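Local coordinates for USG-1 protein homolog (Pseudomonas aeruginosa, PDB 2HJS) that is probably an oxidoreductase of the aspartate-semialdehyde dehydrogenase family, thought to bind NAD and to act on aldehyde or oxo groups as a dimer, at residues A174-E179 / Q194-L199; E168-L173 / V242-S247; S161-G166 / D316-G321; A213-I218 / V235-A240; P282-D287 / W312-N317. All blocks are in the same frame, centred on the assembly; numbering follows the deposited sequence. Where two conformers were deposited one is given.

Contact 1. Residues A174-E179 / Q194-L199; sequences ARQTAE and QIAFNL
Gln176 and Thr177 of helix 167-181 meet Ile195, Ala196 and Phe197 of the loop that leads away from that helix toward helix 213-225. The contact lies in the dimerisation domain of the semialdehyde dehydrogenase family and is buried. Its polar centre is Gln176 OE1, which takes two consecutive backbone N-H groups. Ile195 N donates to Gln176 OE1 at 2.8 Å. Ala196 N donates to the same Gln176 OE1 at 3.3 Å, almost straight at 174°. Both donors come from the same face of the amide, and Ala196 N stands above its plane. CB of Gln176 also rests on CB of Ala196, 3.8 Å away. Thr177 CG2 touches CZ of Phe197 obliquely at 3.6 Å. This methyl is anti to the backbone N of Thr177, which leaves OG1 beside that N (chi1 -58°).

The second shell fixes these groups. NE2 of Gln176 bonds to Glu172 OE2, which also restrains the amide. The loop is braced within itself. Gln194 NE2 donates to Ala196 O, and Asn198 ND2 donates to Gln194 O. Asn198 also bonds Thr283 and Val285 of the second subunit, and the ring of Phe197 meets Phe243 of that subunit. The loop is thus held by its own helix and also reaches the second subunit. OG1 of Thr177 bonds Leu173 O in the preceding helical turn. Thr177 OG1 also accepts from a water at 3.1 Å, and that water takes the N-H of Phe197 at 2.7 Å from Phe197 N.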
# COMPACT_ATOMS: atom_id res chain seq x y z
N ALA A 174 13.09 -11.89 -7.51
CA ALA A 174 12.99 -13.30 -7.90
C ALA A 174 14.00 -14.17 -7.13
O ALA A 174 13.67 -15.26 -6.67
CB ALA A 174 13.17 -13.46 -9.41
N ARG A 175 15.23 -13.68 -6.99
CA ARG A 175 16.32 -14.42 -6.34
C ARG A 175 16.07 -14.58 -4.83
O ARG A 175 16.19 -15.67 -4.29
CB ARG A 175 17.68 -13.76 -6.61
CG ARG A 175 18.87 -14.59 -6.17
CD ARG A 175 20.22 -13.88 -6.38
NE ARG A 175 20.19 -12.50 -5.90
CZ ARG A 175 20.38 -12.14 -4.63
NH1 ARG A 175 20.63 -13.05 -3.69
NH2 ARG A 175 20.30 -10.84 -4.30
N GLN A 176 15.73 -13.47 -4.17
CA GLN A 176 15.40 -13.50 -2.75
C GLN A 176 14.21 -14.41 -2.48
O GLN A 176 14.22 -15.16 -1.51
CB GLN A 176 15.08 -12.09 -2.23
CG GLN A 176 16.27 -11.19 -2.00
CD GLN A 176 15.96 -10.06 -1.04
OE1 GLN A 176 14.96 -10.10 -0.31
NE2 GLN A 176 16.82 -9.03 -1.02
N THR A 177 13.18 -14.33 -3.33
CA THR A 177 11.96 -15.12 -3.13
C THR A 177 12.30 -16.60 -3.20
O THR A 177 11.85 -17.38 -2.36
CB THR A 177 10.82 -14.75 -4.12
OG1 THR A 177 10.51 -13.35 -4.00
CG2 THR A 177 9.56 -15.53 -3.80
N ALA A 178 13.14 -16.97 -4.18
CA ALA A 178 13.55 -18.36 -4.38
C ALA A 178 14.38 -18.89 -3.22
O ALA A 178 14.12 -19.99 -2.73
CB ALA A 178 14.31 -18.48 -5.69
N GLU A 179 15.38 -18.12 -2.79
CA GLU A 179 16.21 -18.48 -1.65
C GLU A 179 15.34 -18.85 -0.44
O GLU A 179 15.56 -19.87 0.20
CB GLU A 179 17.17 -17.34 -1.29
CG GLU A 179 18.42 -17.28 -2.15
CD GLU A 179 19.07 -15.89 -2.19
OE1 GLU A 179 18.58 -14.94 -1.50
OE2 GLU A 179 20.08 -15.74 -2.92
N GLN A 194 15.69 -7.65 3.44
CA GLN A 194 14.79 -8.50 2.68
C GLN A 194 13.70 -7.69 1.99
O GLN A 194 13.03 -6.87 2.60
CB GLN A 194 14.16 -9.53 3.61
CG GLN A 194 13.40 -10.61 2.88
CD GLN A 194 12.78 -11.60 3.81
OE1 GLN A 194 13.42 -12.07 4.76
NE2 GLN A 194 11.51 -11.93 3.56
N ILE A 195 13.55 -7.92 0.69
CA ILE A 195 12.42 -7.36 -0.05
C ILE A 195 11.33 -8.40 -0.35
O ILE A 195 10.16 -8.05 -0.46
CB ILE A 195 12.87 -6.62 -1.33
CG1 ILE A 195 13.45 -7.58 -2.37
CG2 ILE A 195 13.91 -5.52 -0.97
CD1 ILE A 195 13.76 -6.89 -3.70
N ALA A 196 11.74 -9.67 -0.47
CA ALA A 196 10.81 -10.76 -0.69
C ALA A 196 9.74 -10.78 0.41
O ALA A 196 10.06 -10.63 1.60
CB ALA A 196 11.58 -12.10 -0.74
N PHE A 197 8.48 -10.95 0.01
CA PHE A 197 7.35 -10.99 0.96
C PHE A 197 7.39 -9.84 2.00
O PHE A 197 6.99 -10.01 3.14
CB PHE A 197 7.31 -12.36 1.66
CG PHE A 197 7.33 -13.53 0.72
CD1 PHE A 197 6.26 -13.79 -0.14
CD2 PHE A 197 8.42 -14.40 0.71
CE1 PHE A 197 6.27 -14.90 -0.99
CE2 PHE A 197 8.45 -15.52 -0.14
CZ PHE A 197 7.37 -15.76 -1.00
N ASN A 198 7.90 -8.66 1.61
CA ASN A 198 8.06 -7.56 2.56
C ASN A 198 7.54 -6.27 1.95
O ASN A 198 7.48 -6.16 0.74
CB ASN A 198 9.53 -7.38 2.95
CG ASN A 198 9.71 -6.83 4.36
OD1 ASN A 198 8.74 -6.70 5.09
ND2 ASN A 198 10.95 -6.55 4.74
N LEU A 199 7.14 -5.31 2.77
CA LEU A 199 6.75 -3.98 2.26
C LEU A 199 7.73 -2.96 2.81
O LEU A 199 7.90 -2.87 4.04
CB LEU A 199 5.30 -3.62 2.64
CG LEU A 199 4.22 -4.39 1.88
CD1 LEU A 199 2.93 -4.42 2.68
CD2 LEU A 199 3.95 -3.86 0.48
O HOH W 1 8.22 -11.87 -2.52

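Contact 2. Residues E168-L173 / V242-S247; sequences EGVKEL and VFFGDS
Helix 167-181 of the dimerisation domain packs here on the turn that enters strand 246-254. Val170 and Leu173 of the helix meet the adjacent aromatic rings of Phe243 and Phe244. Leu173 puts its CD2 methyl over one face of the Phe243 ring. This is a CH-pi contact, 3.8 Å from Leu173 CD2 to the Phe243 ring centroid and 18° off the ring normal, with the methyl displaced toward the rim. Leu173 CD2 also reaches the backbone C of Val242 at 3.8 Å.

The edge of the Phe243 ring meets the helix backbone. Val170 O lies in the ring plane, 3.4 Å from Phe243 CE2. The two methyls of Val170 are shared between the rings. Val170 CG1 touches Phe243 CD2 at 3.9 Å, and Val170 CG2 touches Phe244 CE2 obliquely at 3.8 Å. Phe244 is exposed, and a 1,4-dioxane molecule, probably from the crystallisation liquor, lies close to its side chain.

Phe197 of the second subunit packs on Leu173 and meets the Phe243 ring, so this patch continues into the dimer interface. No hydrogen bond joins the two segments. Val242 and Phe243 make backbone hydrogen bonds with Val162 and Ser163. The helix is therefore held to the turn by apolar and CH-pi contacts, with the ring edge turned to a carbonyl oxygen.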
# COMPACT_ATOMS: atom_id res chain seq x y z
N GLU A 168 17.44 -4.99 -12.47
CA GLU A 168 18.15 -5.58 -11.34
C GLU A 168 17.23 -5.76 -10.13
O GLU A 168 17.43 -6.68 -9.34
CB GLU A 168 19.39 -4.76 -10.96
CG GLU A 168 20.54 -4.85 -11.97
CD GLU A 168 20.94 -6.27 -12.30
OE1 GLU A 168 21.28 -7.03 -11.36
OE2 GLU A 168 20.93 -6.63 -13.50
N GLY A 169 16.23 -4.89 -10.00
CA GLY A 169 15.22 -5.01 -8.96
C GLY A 169 14.36 -6.24 -9.17
O GLY A 169 14.09 -6.97 -8.22
N VAL A 170 13.95 -6.46 -10.42
CA VAL A 170 13.20 -7.66 -10.82
C VAL A 170 14.00 -8.91 -10.47
O VAL A 170 13.46 -9.85 -9.88
CB VAL A 170 12.86 -7.64 -12.34
CG1 VAL A 170 12.40 -9.01 -12.85
CG2 VAL A 170 11.80 -6.59 -12.60
N LYS A 171 15.29 -8.91 -10.81
CA LYS A 171 16.18 -10.03 -10.51
C LYS A 171 16.37 -10.27 -9.01
O LYS A 171 16.34 -11.40 -8.57
CB LYS A 171 17.53 -9.86 -11.23
CG LYS A 171 17.50 -10.47 -12.64
CD LYS A 171 18.05 -9.53 -13.74
CE LYS A 171 19.49 -9.83 -14.13
NZ LYS A 171 20.47 -9.30 -13.13
N GLU A 172 16.55 -9.19 -8.26
CA GLU A 172 16.73 -9.26 -6.81
C GLU A 172 15.51 -9.90 -6.13
O GLU A 172 15.66 -10.76 -5.26
CB GLU A 172 16.99 -7.85 -6.26
CG GLU A 172 17.17 -7.75 -4.74
CD GLU A 172 18.53 -8.20 -4.25
OE1 GLU A 172 19.42 -8.44 -5.09
OE2 GLU A 172 18.71 -8.31 -3.02
N LEU A 173 14.32 -9.49 -6.55
CA LEU A 173 13.10 -10.01 -5.98
C LEU A 173 12.93 -11.50 -6.25
O LEU A 173 12.68 -12.27 -5.32
CB LEU A 173 11.86 -9.24 -6.45
CG LEU A 173 10.54 -9.73 -5.85
CD1 LEU A 173 10.46 -9.50 -4.32
CD2 LEU A 173 9.36 -9.11 -6.55
N VAL A 242 6.30 -6.97 -5.69
CA VAL A 242 5.62 -7.32 -6.94
C VAL A 242 6.57 -6.98 -8.08
O VAL A 242 7.40 -6.09 -7.93
CB VAL A 242 4.15 -6.72 -7.08
CG1 VAL A 242 3.49 -6.44 -5.71
CG2 VAL A 242 4.04 -5.58 -7.96
N PHE A 243 6.49 -7.70 -9.19
CA PHE A 243 7.48 -7.48 -10.27
C PHE A 243 7.23 -6.24 -11.11
O PHE A 243 8.13 -5.41 -11.27
CB PHE A 243 7.60 -8.71 -11.16
CG PHE A 243 8.27 -9.88 -10.49
CD1 PHE A 243 7.54 -10.98 -10.12
CD2 PHE A 243 9.64 -9.85 -10.21
CE1 PHE A 243 8.14 -12.08 -9.48
CE2 PHE A 243 10.26 -10.94 -9.56
CZ PHE A 243 9.51 -12.05 -9.20
N PHE A 244 6.01 -6.10 -11.64
CA PHE A 244 5.67 -5.08 -12.62
C PHE A 244 4.36 -4.35 -12.27
O PHE A 244 3.41 -4.98 -11.76
CB PHE A 244 5.53 -5.74 -14.00
CG PHE A 244 6.72 -6.53 -14.43
CD1 PHE A 244 6.67 -7.92 -14.51
CD2 PHE A 244 7.91 -5.88 -14.77
CE1 PHE A 244 7.79 -8.66 -14.91
CE2 PHE A 244 9.05 -6.63 -15.19
CZ PHE A 244 8.98 -8.00 -15.25
N GLY A 245 4.30 -3.04 -12.56
CA GLY A 245 3.06 -2.26 -12.46
C GLY A 245 2.99 -1.37 -11.23
O GLY A 245 3.54 -1.72 -10.18
N ASP A 246 2.35 -0.20 -11.37
CA ASP A 246 2.07 0.68 -10.22
C ASP A 246 0.66 0.42 -9.73
O ASP A 246 -0.24 0.30 -10.55
CB ASP A 246 2.17 2.15 -10.63
CG ASP A 246 3.57 2.55 -11.04
OD1 ASP A 246 4.57 2.03 -10.45
OD2 ASP A 246 3.66 3.39 -11.95
N SER A 247 0.46 0.33 -8.41
CA SER A 247 -0.86 0.23 -7.80
C SER A 247 -1.07 1.46 -6.89
O SER A 247 -0.35 1.63 -5.91
CB SER A 247 -0.97 -1.06 -6.96
OG SER A 247 -0.66 -2.20 -7.75

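Contact 3. Residues S161-G166 / D316-G321; sequences SVSSLG and DNVRKG
Ser163 and Asn317 carry the one hydrogen bond between the short 3-10 turn at 162-164 and the start of helix 317-336. Asn317 ND2 donates to Ser163 OG at 3.0 Å and 157°. The hydroxyl lies near the amide plane of Asn317. Asn317 CG sits between the backbone N and the carbonyl carbon (chi1 56°), the crowded position, and this places the amide group near the serines. Ser163 OG is also 2.8 Å from Ser161 OG in a hydrogen bond in which either could donate. OD1 of Asn317 has its main partner outside the two segments, in Gly245 N.

The helix start is capped. Asp316 is the N-cap, and its OD1 accepts from Arg319 N at 3.0 Å, from well above the carboxylate plane. A weak bond from Val318 N reaches the same oxygen. The first turn is wide, of pi type, and Lys320 N and Gly321 N reach Asp316 O from opposite faces. Asp316 OD2 holds Gly290 N.

The remaining contacts are loose. Val318 CG2 comes no nearer than 4.5 Å to Ser163 OG, and Ser164 OG is 3.9 Å from Asn317 ND2.

The contact is thus polar and small. With ND2 on a serine and OD1 on a backbone N-H, the orientation of the Asn317 amide is set from both ends. It ties the helix start both to the turn before helix 167-181 and to the entry of strand 246-254.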
# COMPACT_ATOMS: atom_id res chain seq x y z
N SER A 161 6.09 -1.53 -7.77
CA SER A 161 6.73 -2.83 -8.05
C SER A 161 8.25 -2.66 -8.12
O SER A 161 8.74 -1.54 -8.27
CB SER A 161 6.25 -3.33 -9.40
OG SER A 161 6.76 -2.52 -10.44
N VAL A 162 8.99 -3.76 -8.04
CA VAL A 162 10.45 -3.70 -8.12
C VAL A 162 11.00 -3.27 -9.48
O VAL A 162 12.16 -2.86 -9.57
CB VAL A 162 11.15 -5.02 -7.68
CG1 VAL A 162 10.98 -5.22 -6.19
CG2 VAL A 162 10.67 -6.23 -8.50
N SER A 163 10.19 -3.39 -10.54
CA SER A 163 10.62 -2.91 -11.87
C SER A 163 10.86 -1.39 -11.84
O SER A 163 11.52 -0.86 -12.70
CB SER A 163 9.60 -3.25 -12.95
OG SER A 163 8.39 -2.54 -12.72
N SER A 164 10.33 -0.69 -10.83
CA SER A 164 10.61 0.74 -10.66
C SER A 164 12.12 1.01 -10.44
O SER A 164 12.59 2.12 -10.66
CB SER A 164 9.79 1.32 -9.51
OG SER A 164 8.44 1.60 -9.91
N LEU A 165 12.85 -0.03 -10.02
CA LEU A 165 14.30 0.03 -9.79
C LEU A 165 15.07 -0.61 -10.94
O LEU A 165 16.27 -0.87 -10.82
CB LEU A 165 14.67 -0.70 -8.47
CG LEU A 165 13.83 -0.38 -7.22
CD1 LEU A 165 14.11 -1.39 -6.15
CD2 LEU A 165 14.06 1.04 -6.72
N GLY A 166 14.38 -0.86 -12.04
CA GLY A 166 15.02 -1.42 -13.23
C GLY A 166 15.07 -2.92 -13.17
O GLY A 166 14.54 -3.52 -12.23
N ASP A 316 0.67 -0.21 -16.14
CA ASP A 316 1.99 -0.70 -16.50
C ASP A 316 2.97 0.48 -16.49
O ASP A 316 2.98 1.31 -17.41
CB ASP A 316 1.92 -1.40 -17.87
CG ASP A 316 3.23 -2.06 -18.27
OD1 ASP A 316 4.31 -1.61 -17.79
OD2 ASP A 316 3.17 -3.03 -19.07
N ASN A 317 3.78 0.56 -15.43
CA ASN A 317 4.75 1.65 -15.27
C ASN A 317 5.75 1.74 -16.42
O ASN A 317 6.17 2.82 -16.80
CB ASN A 317 5.48 1.52 -13.92
CG ASN A 317 6.16 0.18 -13.76
OD1 ASN A 317 5.55 -0.88 -13.92
ND2 ASN A 317 7.46 0.23 -13.46
N VAL A 318 6.12 0.61 -17.00
CA VAL A 318 7.09 0.61 -18.09
C VAL A 318 6.48 1.01 -19.45
O VAL A 318 6.89 2.00 -20.06
CB VAL A 318 7.84 -0.73 -18.17
CG1 VAL A 318 8.74 -0.79 -19.42
CG2 VAL A 318 8.68 -0.92 -16.88
N ARG A 319 5.51 0.22 -19.90
CA ARG A 319 4.88 0.40 -21.20
C ARG A 319 4.00 1.66 -21.24
O ARG A 319 4.07 2.41 -22.20
CB ARG A 319 4.03 -0.82 -21.53
CG ARG A 319 3.35 -0.74 -22.91
CD ARG A 319 2.30 -1.83 -23.07
NE ARG A 319 1.54 -1.68 -24.32
CZ ARG A 319 1.94 -2.11 -25.52
NH1 ARG A 319 3.10 -2.75 -25.65
NH2 ARG A 319 1.18 -1.90 -26.59
N LYS A 320 3.16 1.85 -20.21
CA LYS A 320 2.16 2.91 -20.21
C LYS A 320 2.64 4.22 -19.54
O LYS A 320 2.77 5.22 -20.21
CB LYS A 320 0.83 2.44 -19.60
CG LYS A 320 -0.19 3.59 -19.37
CD LYS A 320 -0.55 4.29 -20.73
CE LYS A 320 -1.67 5.32 -20.59
NZ LYS A 320 -3.02 4.75 -20.32
N GLY A 321 2.89 4.20 -18.23
CA GLY A 321 3.22 5.42 -17.50
C GLY A 321 4.40 6.14 -18.12
O GLY A 321 4.32 7.34 -18.40

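Contact 4. Residues A213-I218 / V235-A240; sequences AIERRI and VTCIQA
The Glu215 carboxylate is the flat group that meets the strand, and Cys237 N reaches it near its plane. Cys237 N donates to Glu215 OE2 at 2.9 Å and 178°, on the anti side. Two waters add bridges beside this bond. One donates to Glu215 OE2 and Cys237 O, the other to Glu215 OE1 and Val235 O. The side chain runs extended beyond CG (chi2 164°), which carries CD of Glu215 to 3.8 Å from Val235 O. Outside the segments, OE1 takes Ser212 N and forms a salt bridge with Arg298 of the second subunit.

The apolar part lies alongside. Helix 213-225 packs here on strand 233-239, outermost in the six-stranded sheet within this chain. The axes of the two short segments approach to 8.1 Å, with 140° between their directions. Ile218 CD1 meets Cys237 SG at 3.4 Å, and Ile218 CG2 touches CG1 of Val235 at 4.0 Å. Ile214 CG2 rests on Cys237 CB at 3.9 Å. Val235 and Cys237, two apart in the strand, both turn toward the helix.

Glu215 links its helix to the strand and to the second subunit. Its carboxylate is a buried acceptor for the strand N-H, for waters and for an arginine of the other chain. The N-H donors and the arginine would be expected to favour its charged form.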
# COMPACT_ATOMS: atom_id res chain seq x y z
N ALA A 213 13.33 10.55 -3.10
CA ALA A 213 13.49 11.17 -4.39
C ALA A 213 12.27 11.00 -5.29
O ALA A 213 11.86 11.95 -5.97
CB ALA A 213 14.82 10.67 -5.11
N ILE A 214 11.72 9.79 -5.33
CA ILE A 214 10.54 9.56 -6.17
C ILE A 214 9.33 10.38 -5.67
O ILE A 214 8.56 10.89 -6.47
CB ILE A 214 10.22 8.03 -6.36
CG1 ILE A 214 9.11 7.82 -7.40
CG2 ILE A 214 9.79 7.36 -5.05
CD1 ILE A 214 9.44 8.37 -8.76
N GLU A 215 9.19 10.52 -4.37
CA GLU A 215 8.12 11.32 -3.75
C GLU A 215 8.23 12.82 -4.11
O GLU A 215 7.21 13.48 -4.40
CB GLU A 215 8.15 11.13 -2.24
CG GLU A 215 7.51 9.83 -1.81
CD GLU A 215 7.84 9.41 -0.38
OE1 GLU A 215 8.46 10.21 0.40
OE2 GLU A 215 7.48 8.26 -0.02
N ARG A 216 9.45 13.35 -4.05
CA ARG A 216 9.79 14.70 -4.50
C ARG A 216 9.44 14.88 -5.96
O ARG A 216 8.82 15.88 -6.34
CB ARG A 216 11.29 14.94 -4.31
CG ARG A 216 11.63 15.88 -3.17
CD ARG A 216 12.86 15.47 -2.36
NE ARG A 216 14.07 15.12 -3.12
CZ ARG A 216 14.90 14.15 -2.74
NH1 ARG A 216 14.66 13.45 -1.64
NH2 ARG A 216 15.97 13.88 -3.45
N ARG A 217 9.85 13.91 -6.78
CA ARG A 217 9.60 13.98 -8.22
C ARG A 217 8.11 13.99 -8.54
O ARG A 217 7.63 14.82 -9.33
CB ARG A 217 10.32 12.85 -8.97
CG ARG A 217 10.25 13.07 -10.47
CD ARG A 217 10.88 11.95 -11.29
NE ARG A 217 10.60 12.16 -12.71
CZ ARG A 217 11.02 11.36 -13.69
NH1 ARG A 217 11.73 10.27 -13.41
NH2 ARG A 217 10.70 11.63 -14.94
N ILE A 218 7.37 13.07 -7.93
CA ILE A 218 5.94 12.96 -8.17
C ILE A 218 5.28 14.27 -7.77
O ILE A 218 4.46 14.83 -8.52
CB ILE A 218 5.33 11.78 -7.37
CG1 ILE A 218 5.73 10.44 -7.97
CG2 ILE A 218 3.82 11.89 -7.32
CD1 ILE A 218 5.65 9.28 -6.99
N VAL A 235 2.08 12.50 -0.67
CA VAL A 235 2.56 11.31 -1.41
C VAL A 235 3.39 10.41 -0.53
O VAL A 235 4.36 10.87 0.05
CB VAL A 235 3.60 11.63 -2.51
CG1 VAL A 235 3.68 10.47 -3.53
CG2 VAL A 235 3.33 12.90 -3.18
N THR A 236 3.04 9.12 -0.50
CA THR A 236 3.86 8.09 0.08
C THR A 236 4.10 7.03 -1.00
O THR A 236 3.15 6.51 -1.59
CB THR A 236 3.15 7.44 1.28
OG1 THR A 236 2.78 8.48 2.19
CG2 THR A 236 4.08 6.46 1.99
N CYS A 237 5.37 6.73 -1.26
CA CYS A 237 5.70 5.61 -2.13
C CYS A 237 6.29 4.46 -1.34
O CYS A 237 7.33 4.59 -0.69
CB CYS A 237 6.65 6.02 -3.26
SG CYS A 237 5.88 7.19 -4.37
N ILE A 238 5.63 3.32 -1.45
CA ILE A 238 5.99 2.11 -0.73
C ILE A 238 6.54 1.14 -1.77
O ILE A 238 6.11 1.15 -2.92
CB ILE A 238 4.72 1.54 -0.07
CG1 ILE A 238 4.34 2.39 1.12
CG2 ILE A 238 4.87 0.07 0.36
CD1 ILE A 238 2.85 2.21 1.42
N GLN A 239 7.50 0.32 -1.36
CA GLN A 239 8.03 -0.71 -2.24
C GLN A 239 7.34 -2.06 -1.95
O GLN A 239 7.47 -2.59 -0.85
CB GLN A 239 9.52 -0.88 -1.99
CG GLN A 239 10.16 -1.86 -2.92
CD GLN A 239 10.58 -1.19 -4.17
OE1 GLN A 239 11.56 -0.44 -4.18
NE2 GLN A 239 9.82 -1.41 -5.25
N ALA A 240 6.61 -2.60 -2.93
CA ALA A 240 5.88 -3.87 -2.72
C ALA A 240 6.64 -5.03 -3.34
O ALA A 240 7.38 -4.84 -4.31
CB ALA A 240 4.46 -3.77 -3.33
O HOH W 2 9.31 6.48 -1.01
O HOH W 3 6.84 12.35 1.10

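Contact 5. Residues P282-D287 / W312-N317; sequences PTVVGD and WIVSDN
Pro282 and Val284 lie against strand 308-315, and the touching parts of the two segments run 45° apart, with CA of Val284 5.8 Å from CA of Val314. The strand belongs to the six-stranded mixed sheet of the dimerisation domain, and the segment 282-287 lays a loop and the start of short helix 284-288 on it.

One hydrogen bond joins them. NE1 of Trp312 donates to Pro282 O at 2.9 Å and 158°. The oxygen lies at the edge of the indole, near its plane. CG of Trp312 is anti to the backbone N (chi1 163°), and the indole beyond it presents NE1 to the Pro282 carbonyl. The Pro282 ring slides past the indole, with Pro282 CD 3.9 Å from Trp312 CD1.

Val314 fills the middle of the contact. Val314 CG2 touches CB of Pro282 at 3.6 Å, and Val314 CB meets CG1 of Val284 at 3.9 Å. The two valines approach at a slant. Tyr295 on the neighbouring strand 294-301 adds to the same patch by touching both Pro282 and Val314.

The helix start is held by its own residues. Thr283 is the N-cap, and its OG1 accepts from Gly286 N. Thr283 OG1 also bonds Asn198 of the second subunit, and Val285 N bonds the same asparagine, so this helix end faces the dimer interface. The Asp287 carboxylate accepts through the anti lone pair of OD2, 2.8 Å from Thr283 N.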
# COMPACT_ATOMS: atom_id res chain seq x y z
N PRO A 282 -9.37 -4.05 -10.76
CA PRO A 282 -8.21 -4.47 -11.52
C PRO A 282 -6.97 -4.68 -10.65
O PRO A 282 -6.86 -4.11 -9.53
CB PRO A 282 -7.98 -3.30 -12.46
CG PRO A 282 -8.36 -2.09 -11.60
CD PRO A 282 -9.54 -2.58 -10.76
N THR A 283 -6.03 -5.48 -11.15
CA THR A 283 -4.72 -5.62 -10.48
C THR A 283 -3.59 -5.48 -11.50
O THR A 283 -3.84 -5.60 -12.71
CB THR A 283 -4.55 -6.99 -9.77
OG1 THR A 283 -4.53 -8.04 -10.75
CG2 THR A 283 -5.65 -7.23 -8.75
N VAL A 284 -2.35 -5.25 -11.04
CA VAL A 284 -1.22 -5.15 -11.99
C VAL A 284 -0.97 -6.46 -12.75
O VAL A 284 -0.66 -6.43 -13.93
CB VAL A 284 0.10 -4.61 -11.35
CG1 VAL A 284 -0.11 -3.17 -10.88
CG2 VAL A 284 0.59 -5.52 -10.21
N VAL A 285 -1.10 -7.59 -12.07
CA VAL A 285 -0.82 -8.89 -12.70
C VAL A 285 -1.97 -9.30 -13.63
O VAL A 285 -1.74 -9.71 -14.77
CB VAL A 285 -0.61 -10.00 -11.65
CG1 VAL A 285 -0.74 -11.38 -12.31
CG2 VAL A 285 0.77 -9.83 -10.97
N GLY A 286 -3.20 -9.18 -13.13
CA GLY A 286 -4.37 -9.54 -13.88
C GLY A 286 -4.71 -8.64 -15.05
O GLY A 286 -5.19 -9.12 -16.06
N ASP A 287 -4.49 -7.33 -14.92
CA ASP A 287 -5.02 -6.40 -15.92
C ASP A 287 -4.03 -5.45 -16.57
O ASP A 287 -4.06 -5.25 -17.77
CB ASP A 287 -6.15 -5.58 -15.33
CG ASP A 287 -7.21 -6.44 -14.69
OD1 ASP A 287 -8.07 -6.96 -15.43
OD2 ASP A 287 -7.15 -6.62 -13.44
N TRP A 312 -8.82 3.58 -7.04
CA TRP A 312 -7.70 2.65 -7.09
C TRP A 312 -7.27 2.58 -8.54
O TRP A 312 -8.09 2.41 -9.42
CB TRP A 312 -8.15 1.29 -6.57
CG TRP A 312 -7.26 0.09 -6.90
CD1 TRP A 312 -7.44 -0.80 -7.95
CD2 TRP A 312 -6.12 -0.38 -6.17
NE1 TRP A 312 -6.47 -1.78 -7.90
CE2 TRP A 312 -5.65 -1.54 -6.82
CE3 TRP A 312 -5.44 0.07 -5.03
CZ2 TRP A 312 -4.55 -2.28 -6.35
CZ3 TRP A 312 -4.33 -0.66 -4.57
CH2 TRP A 312 -3.91 -1.83 -5.23
N ILE A 313 -5.98 2.78 -8.79
CA ILE A 313 -5.46 2.90 -10.14
C ILE A 313 -4.36 1.86 -10.35
O ILE A 313 -3.48 1.71 -9.51
CB ILE A 313 -4.87 4.32 -10.38
CG1 ILE A 313 -5.90 5.41 -10.05
CG2 ILE A 313 -4.32 4.44 -11.83
CD1 ILE A 313 -5.31 6.83 -10.02
N VAL A 314 -4.42 1.11 -11.45
CA VAL A 314 -3.30 0.24 -11.77
C VAL A 314 -2.89 0.46 -13.20
O VAL A 314 -3.73 0.63 -14.09
CB VAL A 314 -3.53 -1.30 -11.44
CG1 VAL A 314 -3.73 -1.54 -9.88
CG2 VAL A 314 -4.64 -1.91 -12.25
N SER A 315 -1.59 0.47 -13.42
CA SER A 315 -1.04 0.75 -14.75
C SER A 315 0.32 0.10 -14.89
O SER A 315 1.04 -0.11 -13.89
CB SER A 315 -0.87 2.25 -14.93
OG SER A 315 -0.85 2.59 -16.32
N ASP A 316 0.67 -0.21 -16.14
CA ASP A 316 1.99 -0.70 -16.50
C ASP A 316 2.97 0.48 -16.49
O ASP A 316 2.98 1.31 -17.41
CB ASP A 316 1.92 -1.40 -17.87
CG ASP A 316 3.23 -2.06 -18.27
OD1 ASP A 316 4.31 -1.61 -17.79
OD2 ASP A 316 3.17 -3.03 -19.07
N ASN A 317 3.78 0.56 -15.43
CA ASN A 317 4.75 1.65 -15.27
C ASN A 317 5.75 1.74 -16.42
O ASN A 317 6.17 2.82 -16.80
CB ASN A 317 5.48 1.52 -13.92
CG ASN A 317 6.16 0.18 -13.76
OD1 ASN A 317 5.55 -0.88 -13.92
ND2 ASN A 317 7.46 0.23 -13.46

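Overall arrangement
All five contacts lie in the dimerisation domain. Contacts 1, 3, 4 and 5 are buried, and contact 2 is partly exposed at Phe244. Contacts 1 and 2 use successive parts of helix 167-181 and touch each other, yet one is led by amide hydrogen bonds and the other by aromatic packing. Contacts 2, 4 and 5 reach the same six-stranded sheet. Contact 3 lies nearest the centre of the chain, shares Asp316 and Asn317 with contact 5, and joins contact 2 through the Gly245 to Asn317 bond. It is polar and meets no other chain. The other four touch the second subunit, contact 4 through a salt bridge.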